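PDB 2GKP: DUF1436 domain-containing protein from Neisseria meningitidis, which is of uncharacterised function but belongs to the CdiI family and so probably acts as an immunity protein that neutralises a toxin of contact-dependent growth inhibition. Local coordinates for residues N51-T56 with S151-I155; A141-I145 with L161-R165. Where two conformers were deposited one is given. Residues are numbered along the deposited sequence.

In the fold
Both contacts hold helix 152-164, interaction 1 by its first turn and interaction 2 near its C-terminal end, and their centres lie about 16 Å apart with nearest atoms about 7 Å from each other. Each is partly buried, with two buried residues: Gly-55 and Ile-155 in interaction 1, Val-144 and Ala-162 in interaction 2. In the first, helix meets helix, and the missing side chain of Gly-55 lets its CA approach Pro-152 O in a CA-H...O contact amid van der Waals contacts. In the second, the helix meets strand 144-147 of the antiparallel sheet: a small apolar patch is joined by an arginine bonded to backbone carbonyls and by a water bridge.

Interaction 1 of 2, residues N51-T56 with S151-I155; sequences NETLGT and SPEEI
Two helix N-termini meet almost backbone to backbone: CA atoms of Glu-52 and Glu-153 are 3.9 Å apart, those of Gly-55 and Pro-152 4.3 Å. Residues 51-56 are helical throughout; 151-155 begin with an extended Ser-151 (phi/psi -72/159) and turn helical at Pro-152. Ser-151, rotamer p, is the N-cap: its OG accepts from Glu-154 N (3.2 Å), while Glu-154 OE1 accepts from Ser-151 N (3.2 Å), a capping box that makes no contact with residues 51-56. Pro-152 follows as the first helical residue. Its CB touches Thr-56 OG1 (3.4 Å), and its O receives a CA-H...O contact from Gly-55 CA (3.2 Å, 166° at H). A CB on Gly-55 would lie 1.7 Å from this oxygen, so the lack of a side chain permits the approach. Glu-153, chi1 t, makes contact through CG, 3.7 Å from Glu-52 N and 3.6 Å from Asn-51 CB, and Asn-51 CB also reaches Glu-153 O (3.3 Å). Ile-155, chi1 m and chi2 t, places CG2 4.2 Å from Gly-55 CA. Such a glycine-mediated close helix crossing buries 308 Å². Later in helix 51-63, Leu-59 meets Pro-152 and Ile-155; later in helix 152-164, Lys-160 meets Asn-51 and Leu-54. Helix 152-164 itself lies on the antiparallel sheet, where Ala-162 touches strands 112-119 and 122-132, so the contact joins helix 51-63 to the helix on that sheet.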
ATOM      1  N   ASN A  51      -6.531 -14.738   5.978  1.00 18.25           N
ATOM      2  CA  ASN A  51      -7.306 -13.560   5.565  1.00 18.08           C
ATOM      3  C   ASN A  51      -7.567 -12.584   6.724  1.00 18.28           C
ATOM      4  O   ASN A  51      -7.488 -11.376   6.535  1.00 19.01           O
ATOM      5  CB  ASN A  51      -8.594 -13.996   4.915  1.00 19.28           C
ATOM      6  CG  ASN A  51      -8.360 -14.586   3.534  1.00 20.53           C
ATOM      7  OD1 ASN A  51      -7.269 -14.457   3.001  1.00 25.80           O
ATOM      8  ND2 ASN A  51      -9.366 -15.211   2.957  1.00 23.23           N
ATOM      9  N   GLU A  52      -7.864 -13.093   7.919  1.00 19.32           N
ATOM     10  CA  GLU A  52      -8.126 -12.185   9.031  0.50 19.52           C
ATOM     11  C   GLU A  52      -6.896 -11.316   9.382  1.00 19.61           C
ATOM     12  O   GLU A  52      -7.053 -10.092   9.627  1.00 19.66           O
ATOM     13  CB  GLU A  52      -8.709 -12.972  10.222  0.50 20.23           C
ATOM     14  CG  GLU A  52      -9.443 -12.134  11.267  0.50 20.53           C
ATOM     15  CD  GLU A  52      -8.479 -11.505  12.250  0.50 21.72           C
ATOM     16  OE1 GLU A  52      -7.353 -12.023  12.340  0.50 22.84           O
ATOM     17  OE2 GLU A  52      -8.827 -10.514  12.937  0.50 23.20           O
ATOM     18  N   THR A  53      -5.684 -11.879   9.325  1.00 18.80           N
ATOM     19  CA  THR A  53      -4.477 -11.122   9.633  1.00 19.18           C
ATOM     20  C   THR A  53      -4.222 -10.115   8.501  1.00 17.96           C
ATOM     21  O   THR A  53      -3.832  -8.971   8.755  1.00 18.68           O
ATOM     22  CB  THR A  53      -3.231 -12.064   9.822  1.00 19.23           C
ATOM     23  OG1 THR A  53      -3.504 -12.981  10.892  1.00 22.21           O
ATOM     24  CG2 THR A  53      -1.981 -11.272  10.181  1.00 20.74           C
ATOM     25  N   LEU A  54      -4.427 -10.533   7.263  1.00 17.42           N
ATOM     26  CA  LEU A  54      -4.189  -9.646   6.134  1.00 17.06           C
ATOM     27  C   LEU A  54      -5.197  -8.474   6.167  1.00 16.12           C
ATOM     28  O   LEU A  54      -4.802  -7.294   6.046  1.00 15.20           O
ATOM     29  CB  LEU A  54      -4.316 -10.420   4.822  1.00 16.53           C
ATOM     30  CG  LEU A  54      -4.137  -9.631   3.506  1.00 16.63           C
ATOM     31  CD1 LEU A  54      -2.797  -8.835   3.546  1.00 17.57           C
ATOM     32  CD2 LEU A  54      -4.287 -10.492   2.260  1.00 19.05           C
ATOM     33  N   GLY A  55      -6.476  -8.775   6.382  1.00 17.30           N
ATOM     34  CA  GLY A  55      -7.481  -7.689   6.513  1.00 16.56           C
ATOM     35  C   GLY A  55      -7.183  -6.717   7.659  1.00 16.46           C
ATOM     36  O   GLY A  55      -7.201  -5.465   7.497  1.00 16.78           O
ATOM     37  N   THR A  56      -6.883  -7.258   8.838  1.00 17.09           N
ATOM     38  CA  THR A  56      -6.530  -6.408   9.987  1.00 17.37           C
ATOM     39  C   THR A  56      -5.304  -5.549   9.738  1.00 17.02           C
ATOM     40  O   THR A  56      -5.250  -4.380  10.139  1.00 16.22           O
ATOM     41  CB  THR A  56      -6.364  -7.287  11.247  1.00 18.56           C
ATOM     42  OG1 THR A  56      -7.626  -7.888  11.532  1.00 21.58           O
ATOM     43  CG2 THR A  56      -5.882  -6.504  12.469  1.00 19.93           C
ATOM     44  N   SER A 151     -16.011  -7.924   7.381  1.00 18.11           N
ATOM     45  CA  SER A 151     -15.089  -8.296   8.447  1.00 19.21           C
ATOM     46  C   SER A 151     -13.667  -8.234   7.924  1.00 18.72           C
ATOM     47  O   SER A 151     -13.475  -8.265   6.696  1.00 19.06           O
ATOM     48  CB  SER A 151     -15.342  -9.720   8.872  1.00 18.71           C
ATOM     49  OG  SER A 151     -15.117 -10.601   7.774  1.00 21.23           O
ATOM     50  N   PRO A 152     -12.677  -8.117   8.834  1.00 18.66           N
ATOM     51  CA  PRO A 152     -11.289  -8.219   8.422  1.00 19.06           C
ATOM     52  C   PRO A 152     -11.014  -9.428   7.546  1.00 19.42           C
ATOM     53  O   PRO A 152     -10.220  -9.315   6.608  1.00 18.40           O
ATOM     54  CB  PRO A 152     -10.525  -8.289   9.750  1.00 19.27           C
ATOM     55  CG  PRO A 152     -11.380  -7.466  10.693  1.00 18.90           C
ATOM     56  CD  PRO A 152     -12.801  -7.777  10.274  1.00 19.77           C
ATOM     57  N   GLU A 153     -11.651 -10.567   7.830  1.00 20.08           N
ATOM     58  CA  GLU A 153     -11.422 -11.758   6.999  0.50 20.06           C
ATOM     59  C   GLU A 153     -11.942 -11.608   5.560  1.00 19.95           C
ATOM     60  O   GLU A 153     -11.235 -11.990   4.617  1.00 19.58           O
ATOM     61  CB  GLU A 153     -11.961 -13.010   7.689  0.50 20.28           C
ATOM     62  CG  GLU A 153     -11.301 -14.282   7.248  0.50 20.65           C
ATOM     63  CD  GLU A 153     -12.103 -15.090   6.219  0.50 23.30           C
ATOM     64  OE1 GLU A 153     -12.962 -14.532   5.513  0.50 24.06           O
ATOM     65  OE2 GLU A 153     -11.843 -16.313   6.100  0.50 24.20           O
ATOM     66  N   GLU A 154     -13.106 -11.014   5.373  1.00 18.62           N
ATOM     67  CA  GLU A 154     -13.644 -10.710   4.070  1.00 18.12           C
ATOM     68  C   GLU A 154     -12.780  -9.687   3.336  1.00 17.96           C
ATOM     69  O   GLU A 154     -12.572  -9.791   2.118  1.00 19.28           O
ATOM     70  CB  GLU A 154     -15.058 -10.185   4.221  1.00 18.28           C
ATOM     71  CG  GLU A 154     -15.991 -11.323   4.611  1.00 18.40           C
ATOM     72  CD  GLU A 154     -17.325 -10.833   5.037  1.00 23.72           C
ATOM     73  OE1 GLU A 154     -17.535  -9.622   5.197  1.00 23.74           O
ATOM     74  OE2 GLU A 154     -18.194 -11.696   5.253  1.00 26.00           O
ATOM     75  N   ILE A 155     -12.274  -8.699   4.063  1.00 17.13           N
ATOM     76  CA  ILE A 155     -11.348  -7.757   3.460  1.00 17.09           C
ATOM     77  C   ILE A 155     -10.082  -8.480   2.980  1.00 17.30           C
ATOM     78  O   ILE A 155      -9.623  -8.242   1.850  1.00 17.16           O
ATOM     79  CB  ILE A 155     -11.110  -6.574   4.407  1.00 16.78           C
ATOM     80  CG1 ILE A 155     -12.437  -5.813   4.576  1.00 16.87           C
ATOM     81  CG2 ILE A 155     -10.046  -5.641   3.836  1.00 14.78           C
ATOM     82  CD1 ILE A 155     -12.428  -4.823   5.705  1.00 15.70           C
TER

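Interaction 2 of 2, residues A141-I145 with L161-R165; sequences ADDVI and LALSR
Asp-142 (phi/psi -116/17) turns into the extended Asp-143 (-67/150) and Val-144 (-104/120), where strand 144-147 begins. Arg-165, with m chi1 and t chi2 and chi3, reaches this backbone from the end of residues 161-165; CA atoms of Asp-142 and Arg-165 are 6.9 Å apart. Its NH1 donates to Asp-142 O (2.9 Å, 153°) and weakly to Asp-143 O (3.3 Å, 121°), both near the guanidinium plane. Asp-142 makes no salt bridge with it: OD1 stands 4.2 Å from Arg-165 NE, well out of that plane. Instead a water donates to Asp-142 OD2 (2.9 Å) and Arg-165 O (2.8 Å). Asp-143 OD1 has a weak hydrogen bond with Ser-126 OG; Ser-164 OG donates to Leu-161 O (2.6 Å). Val-144, rotamer t, places CG2 3.5 Å from Arg-165 NH1 and 3.8 Å from both Leu-161 CD2 and Ala-162 CB; CA atoms of Val-144 and Ala-162 are 6.0 Å apart. Val-144 pairs through its backbone with Ile-125, which Ala-162 touches. This is helix-on-sheet packing of an alpha+beta fold, in which helix 152-164 lies on the antiparallel sheet.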
ATOM      1  N   ALA A 141     -10.877  -2.011 -15.226  1.00 17.78           N
ATOM      2  CA  ALA A 141     -12.134  -2.602 -14.731  1.00 17.15           C
ATOM      3  C   ALA A 141     -11.911  -3.883 -13.923  1.00 17.77           C
ATOM      4  O   ALA A 141     -12.690  -4.826 -14.025  1.00 19.61           O
ATOM      5  CB  ALA A 141     -13.091  -2.827 -15.925  1.00 18.06           C
ATOM      6  N   ASP A 142     -10.830  -3.928 -13.133  1.00 15.95           N
ATOM      7  CA  ASP A 142     -10.588  -5.089 -12.280  1.00 17.61           C
ATOM      8  C   ASP A 142     -10.624  -4.829 -10.769  1.00 16.90           C
ATOM      9  O   ASP A 142     -10.179  -5.676  -9.997  1.00 17.35           O
ATOM     10  CB  ASP A 142      -9.243  -5.750 -12.626  1.00 17.13           C
ATOM     11  CG  ASP A 142      -9.374  -6.832 -13.634  1.00 20.89           C
ATOM     12  OD1 ASP A 142     -10.385  -7.560 -13.586  1.00 23.00           O
ATOM     13  OD2 ASP A 142      -8.445  -6.958 -14.443  1.00 20.55           O
ATOM     14  N   ASP A 143     -11.191  -3.709 -10.331  1.00 16.32           N
ATOM     15  CA  ASP A 143     -11.176  -3.398  -8.894  1.00 17.05           C
ATOM     16  C   ASP A 143     -12.015  -4.355  -8.074  1.00 16.69           C
ATOM     17  O   ASP A 143     -13.022  -4.882  -8.551  1.00 17.47           O
ATOM     18  CB  ASP A 143     -11.674  -1.960  -8.643  1.00 17.26           C
ATOM     19  CG  ASP A 143     -10.771  -0.898  -9.214  1.00 19.87           C
ATOM     20  OD1 ASP A 143      -9.635  -1.179  -9.557  1.00 19.30           O
ATOM     21  OD2 ASP A 143     -11.217   0.266  -9.286  1.00 24.14           O
ATOM     22  N   VAL A 144     -11.614  -4.574  -6.823  1.00 16.15           N
ATOM     23  CA  VAL A 144     -12.453  -5.301  -5.855  1.00 15.19           C
ATOM     24  C   VAL A 144     -13.048  -4.246  -4.914  1.00 15.48           C
ATOM     25  O   VAL A 144     -12.322  -3.495  -4.288  1.00 14.35           O
ATOM     26  CB  VAL A 144     -11.619  -6.319  -5.061  1.00 16.12           C
ATOM     27  CG1 VAL A 144     -12.408  -6.941  -3.979  1.00 14.55           C
ATOM     28  CG2 VAL A 144     -11.001  -7.384  -5.966  1.00 15.77           C
ATOM     29  N   ILE A 145     -14.378  -4.161  -4.861  1.00 15.57           N
ATOM     30  CA  ILE A 145     -15.060  -3.103  -4.112  1.00 16.77           C
ATOM     31  C   ILE A 145     -15.705  -3.769  -2.884  1.00 16.16           C
ATOM     32  O   ILE A 145     -16.583  -4.640  -3.027  1.00 18.31           O
ATOM     33  CB  ILE A 145     -16.168  -2.404  -4.996  1.00 17.48           C
ATOM     34  CG1 ILE A 145     -15.582  -1.853  -6.298  1.00 17.91           C
ATOM     35  CG2 ILE A 145     -16.916  -1.320  -4.199  1.00 18.16           C
ATOM     36  CD1 ILE A 145     -14.443  -0.853  -6.174  1.00 17.70           C
ATOM     37  N   LEU A 161      -7.818 -11.523  -3.765  1.00 15.09           N
ATOM     38  CA  LEU A 161      -8.471 -11.531  -5.058  1.00 14.88           C
ATOM     39  C   LEU A 161      -7.884 -10.441  -5.944  1.00 14.50           C
ATOM     40  O   LEU A 161      -7.552 -10.677  -7.129  1.00 14.67           O
ATOM     41  CB  LEU A 161      -9.981 -11.335  -4.910  1.00 16.70           C
ATOM     42  CG  LEU A 161     -10.815 -11.265  -6.186  1.00 16.89           C
ATOM     43  CD1 LEU A 161     -10.668 -12.551  -7.035  1.00 18.23           C
ATOM     44  CD2 LEU A 161     -12.284 -11.009  -5.892  1.00 18.94           C
ATOM     45  N   ALA A 162      -7.731  -9.234  -5.390  1.00 13.59           N
ATOM     46  CA  ALA A 162      -7.165  -8.175  -6.195  1.00 13.01           C
ATOM     47  C   ALA A 162      -5.723  -8.502  -6.592  1.00 12.06           C
ATOM     48  O   ALA A 162      -5.324  -8.225  -7.726  1.00 11.25           O
ATOM     49  CB  ALA A 162      -7.227  -6.838  -5.457  1.00 12.82           C
ATOM     50  N   LEU A 163      -4.927  -9.051  -5.667  1.00 11.31           N
ATOM     51  CA  LEU A 163      -3.559  -9.453  -6.017  1.00 12.26           C
ATOM     52  C   LEU A 163      -3.575 -10.461  -7.186  1.00 12.85           C
ATOM     53  O   LEU A 163      -2.741 -10.384  -8.114  1.00 10.87           O
ATOM     54  CB  LEU A 163      -2.853 -10.005  -4.776  1.00 13.06           C
ATOM     55  CG  LEU A 163      -1.520 -10.653  -5.068  1.00 16.45           C
ATOM     56  CD1 LEU A 163      -0.618  -9.570  -5.495  1.00 18.34           C
ATOM     57  CD2 LEU A 163      -0.979 -11.295  -3.792  1.00 17.70           C
ATOM     58  N   SER A 164      -4.523 -11.413  -7.157  1.00 12.52           N
ATOM     59  CA  SER A 164      -4.618 -12.395  -8.248  1.00 13.13           C
ATOM     60  C   SER A 164      -4.897 -11.778  -9.615  1.00 13.00           C
ATOM     61  O   SER A 164      -4.621 -12.372 -10.663  1.00 13.90           O
ATOM     62  CB  SER A 164      -5.662 -13.488  -7.910  1.00 13.85           C
ATOM     63  OG  SER A 164      -6.967 -13.014  -8.145  1.00 15.47           O
ATOM     64  N   ARG A 165      -5.441 -10.567  -9.608  1.00 11.75           N
ATOM     65  CA  ARG A 165      -5.735  -9.828 -10.825  1.00 12.07           C
ATOM     66  C   ARG A 165      -4.558  -8.956 -11.317  1.00 10.95           C
ATOM     67  O   ARG A 165      -4.614  -8.415 -12.434  1.00 11.60           O
ATOM     68  CB  ARG A 165      -6.991  -8.958 -10.628  1.00 12.16           C
ATOM     69  CG  ARG A 165      -8.250  -9.820 -10.458  1.00 13.22           C
ATOM     70  CD  ARG A 165      -9.462  -8.936 -10.183  1.00 14.07           C
ATOM     71  NE  ARG A 165     -10.669  -9.718  -9.984  1.00 16.39           N
ATOM     72  CZ  ARG A 165     -11.828  -9.186  -9.606  1.00 17.81           C
ATOM     73  NH1 ARG A 165     -11.914  -7.875  -9.347  1.00 18.19           N
ATOM     74  NH2 ARG A 165     -12.869  -9.974  -9.434  1.00 21.50           N
TER
HETATM   75  O   HOH W   1      -6.471  -9.019 -14.401  1.00 16.04           O